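Local coordinates for protein cadherin-related family member 2 (Mus musculus, PDB 5CYX) that probably forms calcium-dependent heterophilic adhesion complexes with CDHR5 on adjacent microvilli, and so controls microvillar packing at the apical membrane, at residues 114-119 with 212-217; 154-159 with 167-172; 173-178 with 249-254. All blocks are in the same frame, centred on the assembly; numbering follows the deposited sequence.

Contact 1: residues 114-119 with 212-217; sequences INETLP and VIDEPD. With CA (calcium ion), chain E.
Glu116 meets Asp214, Glu215 and Asp217 around a calcium ion at the joint between the second and third cadherin repeats. Two parallel strands, 109-115 and 206-213, lead up to the site. Ile213 N donates to Ile114 O at 2.8 Å, and Glu116 N donates to Ile213 O at 3.1 Å. The Glu116 chain then runs extended to the metal. Glu116 OE2 binds calcium at 2.3 Å and accepts from Glu215 N at 2.9 Å, the donor lying above the carboxylate plane. Glu116 OE1 accepts hydrogen bonds from a water on the same calcium and from Tyr174 N. Asp214 OD1, Glu215 O and Asp217 OD1 also bind the ion, and Asp250 of the third repeat adds OD1. The Glu116 and Asp214 side chains lie side by side, pointing the same way, with carboxylate planes 90° apart. Glu215 OE1 accepts from Thr117 N at 2.8 Å, nearly in line with its C-O bond. The Asn115 amide stacks on this carboxylate, planes 26° apart, and Asn115 ND2 lies 3.7 Å from Ile213 CD1. An alanine in place of Asn115 would probably leave the Glu215 carboxylate without its stacked amide and open a gap beside Ile213 CD1. Four carboxylate oxygens converge on one cation, so without calcium they would probably repel each other and the joint would become more flexible.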
loop_
_atom_site.group_PDB
_atom_site.type_symbol
_atom_site.label_atom_id
_atom_site.label_comp_id
_atom_site.label_asym_id
_atom_site.label_seq_id
_atom_site.Cartn_x
_atom_site.Cartn_y
_atom_site.Cartn_z
ATOM N N ILE A 114 -5.422 -17.257 6.359
ATOM C CA ILE A 114 -5.973 -16.578 5.193
ATOM C C ILE A 114 -6.322 -17.546 4.083
ATOM O O ILE A 114 -5.665 -18.590 3.914
ATOM C CB ILE A 114 -5.028 -15.502 4.665
ATOM C CG1 ILE A 114 -3.717 -16.130 4.175
ATOM C CG2 ILE A 114 -4.792 -14.446 5.730
ATOM C CD1 ILE A 114 -2.640 -15.132 3.875
ATOM N N ASN A 115 -7.376 -17.203 3.352
ATOM C CA ASN A 115 -7.788 -17.945 2.186
ATOM C C ASN A 115 -6.745 -17.790 1.109
ATOM O O ASN A 115 -6.239 -16.679 0.909
ATOM C CB ASN A 115 -9.092 -17.375 1.603
ATOM C CG ASN A 115 -10.316 -17.765 2.393
ATOM O OD1 ASN A 115 -11.353 -17.153 2.242
ATOM N ND2 ASN A 115 -10.207 -18.714 3.235
ATOM N N GLU A 116 -6.505 -18.855 0.357
ATOM C CA GLU A 116 -5.478 -18.771 -0.707
ATOM C C GLU A 116 -5.930 -17.809 -1.822
ATOM O O GLU A 116 -5.055 -17.282 -2.494
ATOM C CB GLU A 116 -5.110 -20.126 -1.285
ATOM C CG GLU A 116 -6.087 -20.751 -2.259
ATOM C CD GLU A 116 -5.747 -22.189 -2.677
ATOM O OE1 GLU A 116 -4.542 -22.623 -2.807
ATOM O OE2 GLU A 116 -6.748 -22.902 -2.958
ATOM N N THR A 117 -7.243 -17.595 -2.020
ATOM C CA THR A 117 -7.728 -16.596 -3.047
ATOM C C THR A 117 -7.665 -15.139 -2.587
ATOM O O THR A 117 -8.065 -14.277 -3.329
ATOM C CB THR A 117 -9.175 -16.839 -3.539
ATOM O OG1 THR A 117 -10.042 -16.908 -2.419
ATOM C CG2 THR A 117 -9.286 -18.114 -4.337
ATOM N N LEU A 118 -7.204 -14.862 -1.361
ATOM C CA LEU A 118 -7.015 -13.488 -0.902
ATOM C C LEU A 118 -6.390 -12.598 -2.015
ATOM O O LEU A 118 -5.306 -12.921 -2.548
ATOM C CB LEU A 118 -6.146 -13.447 0.343
ATOM C CG LEU A 118 -6.071 -12.115 1.073
ATOM C CD1 LEU A 118 -7.436 -11.678 1.634
ATOM C CD2 LEU A 118 -5.017 -12.207 2.169
ATOM N N PRO A 119 -7.064 -11.492 -2.367
ATOM C CA PRO A 119 -6.485 -10.691 -3.458
ATOM C C PRO A 119 -5.201 -9.924 -3.096
ATOM O O PRO A 119 -4.970 -9.525 -1.943
ATOM C CB PRO A 119 -7.584 -9.705 -3.835
ATOM C CG PRO A 119 -8.830 -10.170 -3.145
ATOM C CD PRO A 119 -8.451 -11.070 -2.034
ATOM N N VAL A 212 -2.378 -20.953 5.284
ATOM C CA VAL A 212 -3.129 -20.771 4.067
ATOM C C VAL A 212 -4.172 -21.841 3.974
ATOM O O VAL A 212 -3.847 -23.033 4.118
ATOM C CB VAL A 212 -2.214 -20.884 2.841
ATOM C CG1 VAL A 212 -2.999 -20.527 1.572
ATOM C CG2 VAL A 212 -1.012 -19.967 3.027
ATOM N N ILE A 213 -5.404 -21.421 3.726
ATOM C CA ILE A 213 -6.569 -22.285 3.632
ATOM C C ILE A 213 -6.794 -22.656 2.184
ATOM O O ILE A 213 -6.866 -21.789 1.276
ATOM C CB ILE A 213 -7.819 -21.548 4.169
ATOM C CG1 ILE A 213 -7.689 -21.308 5.674
ATOM C CG2 ILE A 213 -9.125 -22.276 3.830
ATOM C CD1 ILE A 213 -8.728 -20.307 6.194
ATOM N N ASP A 214 -6.902 -23.949 1.952
ATOM C CA ASP A 214 -7.088 -24.481 0.619
ATOM C C ASP A 214 -8.545 -24.249 0.214
ATOM O O ASP A 214 -9.494 -24.561 0.984
ATOM C CB ASP A 214 -6.732 -25.966 0.562
ATOM C CG ASP A 214 -6.506 -26.469 -0.851
ATOM O OD1 ASP A 214 -6.575 -25.659 -1.873
ATOM O OD2 ASP A 214 -6.231 -27.676 -0.930
ATOM N N GLU A 215 -8.711 -23.664 -0.977
ATOM C CA GLU A 215 -10.044 -23.423 -1.529
ATOM C C GLU A 215 -10.242 -24.240 -2.802
ATOM O O GLU A 215 -9.282 -24.593 -3.434
ATOM C CB GLU A 215 -10.246 -21.950 -1.804
ATOM C CG GLU A 215 -10.324 -21.088 -0.549
ATOM C CD GLU A 215 -10.548 -19.621 -0.939
ATOM O OE1 GLU A 215 -9.595 -18.892 -1.313
ATOM O OE2 GLU A 215 -11.705 -19.201 -0.905
ATOM N N PRO A 216 -11.491 -24.591 -3.136
ATOM C CA PRO A 216 -11.686 -25.528 -4.229
ATOM C C PRO A 216 -11.573 -24.839 -5.595
ATOM O O PRO A 216 -12.552 -24.286 -6.087
ATOM C CB PRO A 216 -13.076 -26.081 -3.975
ATOM C CG PRO A 216 -13.790 -25.011 -3.210
ATOM C CD PRO A 216 -12.740 -24.328 -2.388
ATOM N N ASP A 217 -10.365 -24.848 -6.158
ATOM C CA ASP A 217 -10.134 -24.249 -7.471
ATOM C C ASP A 217 -9.179 -25.031 -8.355
ATOM O O ASP A 217 -8.654 -24.473 -9.296
ATOM C CB ASP A 217 -9.579 -22.831 -7.285
ATOM C CG ASP A 217 -8.222 -22.802 -6.576
ATOM O OD1 ASP A 217 -7.713 -23.825 -6.023
ATOM O OD2 ASP A 217 -7.658 -21.703 -6.569
HETATM CA CA CA E . -7.090 -24.891 -4.010
HETATM O O HOH W 1 -4.747 -24.718 -4.363
#

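Contact 2: residues 154-159 with 167-172; sequences SNNLFR and VLNDTL
Two side-chain torsions bring Asn169 and Arg159 together. Asn169 CG is anti to its own backbone N (chi1 -172°), which turns the amide carbon toward 154-159. Arg159 CG sits between backbone N and carbonyl carbon (chi1 58°), and from there the chain is extended to NE. The Asn169 amide joins two residues of the other segment. Asn169 ND2 donates an almost straight bond to Asn156 O at 2.7 Å, with each group in the plane of the other. Asn169 OD1 accepts from Arg159 NE at 3.1 Å. That NE lies above the amide carbonyl plane, while OD1 lies at the edge of the guanidinium. Val167 CG1 packs over the centre of one face of the Arg159 guanidinium, 3.8 Å above it. Gly121 O of a neighbouring subunit accepts from Arg159 NH2, and Val123 N of that subunit donates to Asn169 OD1.

Asn156 ND2 donates to Asp170 OD2 at 3.1 Å, from above the carboxylate plane. A water donates to Asn156 OD1 and accepts from Asn169 ND2. Asp170 OD1 accepts from Thr171 N, so both carboxylate oxygens have a donor.

Leucines and Phe158 make the apolar part. Leu157 CD1 approaches Leu172 CD2 at 4.1 Å, and Phe158 CE1 lies 3.9 Å from Leu168 CD1. The Phe158 ring also makes an edge-to-face contact with Tyr181.

In the backbone, Arg159 and Val167 form an antiparallel hydrogen-bonded pair, and Phe158 and Leu168 a non-hydrogen-bonded one. Asn169 N adds a bond to Leu157 O at 2.9 Å. This is a beta hairpin, 158-160 with 165-168. With strand 123-126 it makes one sheet of the Greek-key beta sandwich of a cadherin repeat.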
loop_
_atom_site.group_PDB
_atom_site.type_symbol
_atom_site.label_atom_id
_atom_site.label_comp_id
_atom_site.label_asym_id
_atom_site.label_seq_id
_atom_site.Cartn_x
_atom_site.Cartn_y
_atom_site.Cartn_z
ATOM N N SER A 154 8.706 -16.751 -1.943
ATOM C CA SER A 154 8.201 -16.469 -0.590
ATOM C C SER A 154 8.624 -15.047 -0.151
ATOM O O SER A 154 7.837 -14.299 0.446
ATOM C CB SER A 154 8.631 -17.556 0.422
ATOM O OG SER A 154 10.037 -17.580 0.680
ATOM N N ASN A 155 9.838 -14.656 -0.521
ATOM C CA ASN A 155 10.333 -13.298 -0.243
ATOM C C ASN A 155 9.687 -12.154 -1.060
ATOM O O ASN A 155 9.917 -10.992 -0.775
ATOM C CB ASN A 155 11.859 -13.279 -0.402
ATOM C CG ASN A 155 12.545 -14.122 0.677
ATOM O OD1 ASN A 155 12.762 -13.652 1.796
ATOM N ND2 ASN A 155 12.815 -15.390 0.369
ATOM N N ASN A 156 8.951 -12.490 -2.114
ATOM C CA ASN A 156 8.176 -11.528 -2.902
ATOM C C ASN A 156 6.697 -11.427 -2.425
ATOM O O ASN A 156 5.954 -10.580 -2.899
ATOM C CB ASN A 156 8.109 -12.031 -4.337
ATOM C CG ASN A 156 7.529 -10.979 -5.293
ATOM O OD1 ASN A 156 7.948 -9.850 -5.258
ATOM N ND2 ASN A 156 6.561 -11.357 -6.122
ATOM N N LEU A 157 6.295 -12.357 -1.582
ATOM C CA LEU A 157 4.898 -12.635 -1.271
ATOM C C LEU A 157 4.248 -11.613 -0.338
ATOM O O LEU A 157 3.039 -11.400 -0.411
ATOM C CB LEU A 157 4.804 -14.039 -0.595
ATOM C CG LEU A 157 3.504 -14.809 -0.622
ATOM C CD1 LEU A 157 2.739 -14.774 -1.929
ATOM C CD2 LEU A 157 3.784 -16.267 -0.280
ATOM N N PHE A 158 5.035 -11.001 0.537
ATOM C CA PHE A 158 4.497 -10.189 1.600
ATOM C C PHE A 158 5.317 -8.957 1.724
ATOM O O PHE A 158 6.480 -8.996 1.496
ATOM C CB PHE A 158 4.538 -10.891 2.950
ATOM C CG PHE A 158 3.792 -12.164 2.987
ATOM C CD1 PHE A 158 2.388 -12.166 3.016
ATOM C CD2 PHE A 158 4.469 -13.392 3.131
ATOM C CE1 PHE A 158 1.686 -13.352 3.125
ATOM C CE2 PHE A 158 3.761 -14.571 3.184
ATOM C CZ PHE A 158 2.369 -14.547 3.202
ATOM N N ARG A 159 4.676 -7.870 2.137
ATOM C CA ARG A 159 5.374 -6.624 2.335
ATOM C C ARG A 159 4.727 -5.853 3.470
ATOM O O ARG A 159 3.554 -6.010 3.709
ATOM C CB ARG A 159 5.343 -5.819 1.058
ATOM C CG ARG A 159 3.937 -5.483 0.501
ATOM C CD ARG A 159 4.121 -4.822 -0.895
ATOM N NE ARG A 159 2.867 -4.485 -1.582
ATOM C CZ ARG A 159 2.042 -3.469 -1.260
ATOM N NH1 ARG A 159 2.293 -2.687 -0.216
ATOM N NH2 ARG A 159 0.945 -3.234 -1.983
ATOM N N VAL A 167 0.918 -6.615 3.924
ATOM C CA VAL A 167 0.090 -6.680 2.728
ATOM C C VAL A 167 0.544 -7.808 1.839
ATOM O O VAL A 167 1.757 -7.932 1.576
ATOM C CB VAL A 167 0.156 -5.363 1.927
ATOM C CG1 VAL A 167 -0.579 -5.534 0.629
ATOM C CG2 VAL A 167 -0.488 -4.251 2.754
ATOM N N LEU A 168 -0.414 -8.532 1.285
ATOM C CA LEU A 168 -0.148 -9.522 0.288
ATOM C C LEU A 168 0.248 -8.896 -1.041
ATOM O O LEU A 168 -0.524 -8.051 -1.569
ATOM C CB LEU A 168 -1.368 -10.338 0.070
ATOM C CG LEU A 168 -1.160 -11.537 -0.825
ATOM C CD1 LEU A 168 -0.346 -12.651 -0.138
ATOM C CD2 LEU A 168 -2.505 -12.022 -1.312
ATOM N N ASN A 169 1.413 -9.320 -1.549
ATOM C CA ASN A 169 2.029 -8.796 -2.764
ATOM C C ASN A 169 2.067 -9.722 -3.970
ATOM O O ASN A 169 2.409 -9.290 -5.031
ATOM C CB ASN A 169 3.451 -8.327 -2.410
ATOM C CG ASN A 169 4.106 -7.598 -3.513
ATOM O OD1 ASN A 169 3.696 -6.448 -3.899
ATOM N ND2 ASN A 169 5.151 -8.238 -4.087
ATOM N N ASP A 170 1.760 -11.001 -3.802
ATOM C CA ASP A 170 1.675 -11.964 -4.885
ATOM C C ASP A 170 0.640 -13.005 -4.447
ATOM O O ASP A 170 0.160 -12.924 -3.332
ATOM C CB ASP A 170 3.066 -12.611 -5.018
ATOM C CG ASP A 170 3.329 -13.264 -6.371
ATOM O OD1 ASP A 170 2.424 -13.481 -7.186
ATOM O OD2 ASP A 170 4.497 -13.621 -6.607
ATOM N N THR A 171 0.295 -13.944 -5.328
ATOM C CA THR A 171 -0.868 -14.803 -5.154
ATOM C C THR A 171 -0.431 -16.020 -4.363
ATOM O O THR A 171 0.724 -16.482 -4.472
ATOM C CB THR A 171 -1.361 -15.362 -6.495
ATOM O OG1 THR A 171 -0.212 -15.902 -7.155
ATOM C CG2 THR A 171 -1.958 -14.284 -7.410
ATOM N N LEU A 172 -1.341 -16.535 -3.573
ATOM C CA LEU A 172 -1.031 -17.683 -2.717
ATOM C C LEU A 172 -1.371 -18.975 -3.439
ATOM O O LEU A 172 -2.175 -18.978 -4.329
ATOM C CB LEU A 172 -1.894 -17.612 -1.431
ATOM C CG LEU A 172 -1.747 -16.369 -0.563
ATOM C CD1 LEU A 172 -2.837 -16.141 0.474
ATOM C CD2 LEU A 172 -0.418 -16.406 0.128
HETATM O O HOH W 2 6.197 -7.722 -6.531
#

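Contact 3: residues 173-178 with 249-254; sequences SYNNKS and SDKGIN. With CA (calcium ion), chain E; CA (calcium ion), chain F.
Asn175, Tyr174 and Gly252 carry this surface contact, where a loop of the second cadherin repeat meets a calcium-binding loop of the third. Asn175 has the most area buried. Its side chain meets 249-251, with Asn175 CG 3.6 Å from Ser249 O and 3.8 Å from Lys251 N.

Tyr174 places CG anti to its backbone N (chi1 175°), and the ring extends toward Gly252. Tyr174 CE1 comes within 3.4 Å of Gly252 N, and Tyr174 OH within 3.7 Å of Gly252 CA. The approach is oblique to the ring. Gly252 has no side chain, and a beta carbon there would fall only 3.0 Å from Tyr174 CZ. Two bonds to calcium ligands flank this packing: Tyr174 N donates to Glu116 OE1, and Gly252 N donates to Asp214 OD2.

Each loop is also braced from within. Ser173 OG accepts from Asn176 N at 2.9 Å, an ST motif. Asp250 O accepts from both Ile253 N and Asn254 N.

Asp250 ties the packing to the metals. Leu218, Asp248 and Glu304 share one of its two calcium ions. The carboxylate bridges the pair: Asp250 OD1 binds one ion at 2.3 Å, and Asp250 OD2 binds the other at 2.2 Å.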
loop_
_atom_site.group_PDB
_atom_site.type_symbol
_atom_site.label_atom_id
_atom_site.label_comp_id
_atom_site.label_asym_id
_atom_site.label_seq_id
_atom_site.Cartn_x
_atom_site.Cartn_y
_atom_site.Cartn_z
ATOM N N SER A 173 -0.827 -20.110 -2.973
ATOM C CA SER A 173 -1.350 -21.440 -3.373
ATOM C C SER A 173 -1.027 -22.492 -2.325
ATOM O O SER A 173 0.146 -22.836 -2.149
ATOM C CB SER A 173 -0.769 -21.911 -4.724
ATOM O OG SER A 173 -1.321 -23.199 -5.045
ATOM N N TYR A 174 -2.066 -22.981 -1.635
ATOM C CA TYR A 174 -1.914 -24.060 -0.677
ATOM C C TYR A 174 -1.159 -25.260 -1.271
ATOM O O TYR A 174 -0.296 -25.790 -0.644
ATOM C CB TYR A 174 -3.292 -24.491 -0.113
ATOM C CG TYR A 174 -3.262 -25.704 0.825
ATOM C CD1 TYR A 174 -3.153 -26.993 0.334
ATOM C CD2 TYR A 174 -3.372 -25.554 2.213
ATOM C CE1 TYR A 174 -3.125 -28.105 1.219
ATOM C CE2 TYR A 174 -3.320 -26.650 3.087
ATOM C CZ TYR A 174 -3.218 -27.917 2.583
ATOM O OH TYR A 174 -3.202 -29.025 3.446
ATOM N N ASN A 175 -1.541 -25.688 -2.456
ATOM C CA ASN A 175 -1.002 -26.867 -3.130
ATOM C C ASN A 175 0.270 -26.667 -3.972
ATOM O O ASN A 175 1.052 -27.568 -4.114
ATOM C CB ASN A 175 -2.092 -27.418 -4.045
ATOM C CG ASN A 175 -3.287 -27.897 -3.255
ATOM O OD1 ASN A 175 -4.319 -27.185 -3.095
ATOM N ND2 ASN A 175 -3.118 -29.034 -2.674
ATOM N N ASN A 176 0.448 -25.496 -4.553
ATOM C CA ASN A 176 1.618 -25.256 -5.397
ATOM C C ASN A 176 2.702 -24.344 -4.851
ATOM O O ASN A 176 3.776 -24.271 -5.458
ATOM C CB ASN A 176 1.145 -24.759 -6.751
ATOM C CG ASN A 176 0.191 -25.741 -7.399
ATOM O OD1 ASN A 176 -0.965 -25.408 -7.728
ATOM N ND2 ASN A 176 0.656 -26.980 -7.545
ATOM N N LYS A 177 2.450 -23.665 -3.729
ATOM C CA LYS A 177 3.461 -22.821 -3.097
ATOM C C LYS A 177 3.748 -23.337 -1.699
ATOM O O LYS A 177 4.799 -23.949 -1.466
ATOM C CB LYS A 177 3.039 -21.327 -3.117
ATOM C CG LYS A 177 3.127 -20.724 -4.511
ATOM C CD LYS A 177 2.554 -19.301 -4.572
ATOM C CE LYS A 177 2.933 -18.613 -5.897
ATOM N NZ LYS A 177 2.734 -17.130 -5.874
ATOM N N SER A 178 2.821 -23.118 -0.776
ATOM C CA SER A 178 3.005 -23.523 0.595
ATOM C C SER A 178 1.689 -23.341 1.343
ATOM O O SER A 178 0.985 -22.362 1.127
ATOM C CB SER A 178 4.096 -22.691 1.272
ATOM O OG SER A 178 4.272 -23.090 2.622
ATOM N N SER A 249 -7.443 -32.462 -6.711
ATOM C CA SER A 249 -6.105 -31.879 -6.635
ATOM C C SER A 249 -5.962 -30.909 -5.489
ATOM O O SER A 249 -4.852 -30.590 -5.087
ATOM C CB SER A 249 -5.731 -31.204 -7.973
ATOM O OG SER A 249 -5.809 -32.149 -8.990
ATOM N N ASP A 250 -7.092 -30.439 -4.923
ATOM C CA ASP A 250 -7.035 -29.612 -3.734
ATOM C C ASP A 250 -6.854 -30.552 -2.525
ATOM O O ASP A 250 -7.838 -31.077 -1.939
ATOM C CB ASP A 250 -8.284 -28.714 -3.590
ATOM C CG ASP A 250 -8.547 -27.843 -4.824
ATOM O OD1 ASP A 250 -7.863 -26.863 -4.996
ATOM O OD2 ASP A 250 -9.448 -28.157 -5.638
ATOM N N LYS A 251 -5.604 -30.712 -2.114
ATOM C CA LYS A 251 -5.211 -31.705 -1.101
ATOM C C LYS A 251 -5.590 -31.279 0.320
ATOM O O LYS A 251 -5.576 -32.088 1.195
ATOM C CB LYS A 251 -3.715 -32.054 -1.152
ATOM C CG LYS A 251 -3.200 -32.491 -2.515
ATOM C CD LYS A 251 -3.815 -33.795 -2.989
ATOM C CE LYS A 251 -3.268 -34.163 -4.357
ATOM N NZ LYS A 251 -4.106 -35.192 -5.024
ATOM N N GLY A 252 -5.894 -30.014 0.530
ATOM C CA GLY A 252 -6.458 -29.544 1.772
ATOM C C GLY A 252 -7.954 -29.775 1.902
ATOM O O GLY A 252 -8.524 -29.487 2.931
ATOM N N ILE A 253 -8.567 -30.266 0.836
ATOM C CA ILE A 253 -9.975 -30.475 0.720
ATOM C C ILE A 253 -10.285 -31.940 0.513
ATOM O O ILE A 253 -11.065 -32.482 1.270
ATOM C CB ILE A 253 -10.620 -29.552 -0.374
ATOM C CG1 ILE A 253 -10.543 -28.086 0.078
ATOM C CG2 ILE A 253 -12.113 -29.857 -0.577
ATOM C CD1 ILE A 253 -10.721 -27.034 -1.031
ATOM N N ASN A 254 -9.687 -32.586 -0.480
ATOM C CA ASN A 254 -10.026 -33.980 -0.873
ATOM C C ASN A 254 -11.542 -34.243 -0.871
ATOM O O ASN A 254 -12.046 -35.080 -0.118
ATOM C CB ASN A 254 -9.332 -35.063 -0.019
ATOM C CG ASN A 254 -7.988 -34.647 0.494
ATOM O OD1 ASN A 254 -7.010 -34.560 -0.270
ATOM N ND2 ASN A 254 -7.903 -34.437 1.815
HETATM CA CA CA E . -7.090 -24.891 -4.010
HETATM CA CA CA F . -11.038 -29.420 -6.463
HETATM O O HOH W 1 -4.747 -24.718 -4.363
HETATM O O HOH W 3 -12.441 -27.475 -7.314
HETATM O O HOH W 4 -11.945 -29.238 -4.144
#

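How the contacts relate
From the N terminus, 114-119 comes first and opens contact 1. Contact 2 opens at 154-159 and closes at 167-172, nested inside the loop of contact 1. Segment 173-178 follows directly and opens contact 3. Contact 1 then closes at 212-217, and contact 3 closes last at 249-254, so these two cross, whereas contacts 2 and 3 are in series. Contacts 1 and 2 lie in the second repeat and touch where Leu172 and Leu168 pack on 114-118. Contact 3 joins that repeat to the third. Contacts 1 and 3 share a calcium ion and a water. Lys177 NZ of contact 3 probably bonds back to Thr171 O of contact 2.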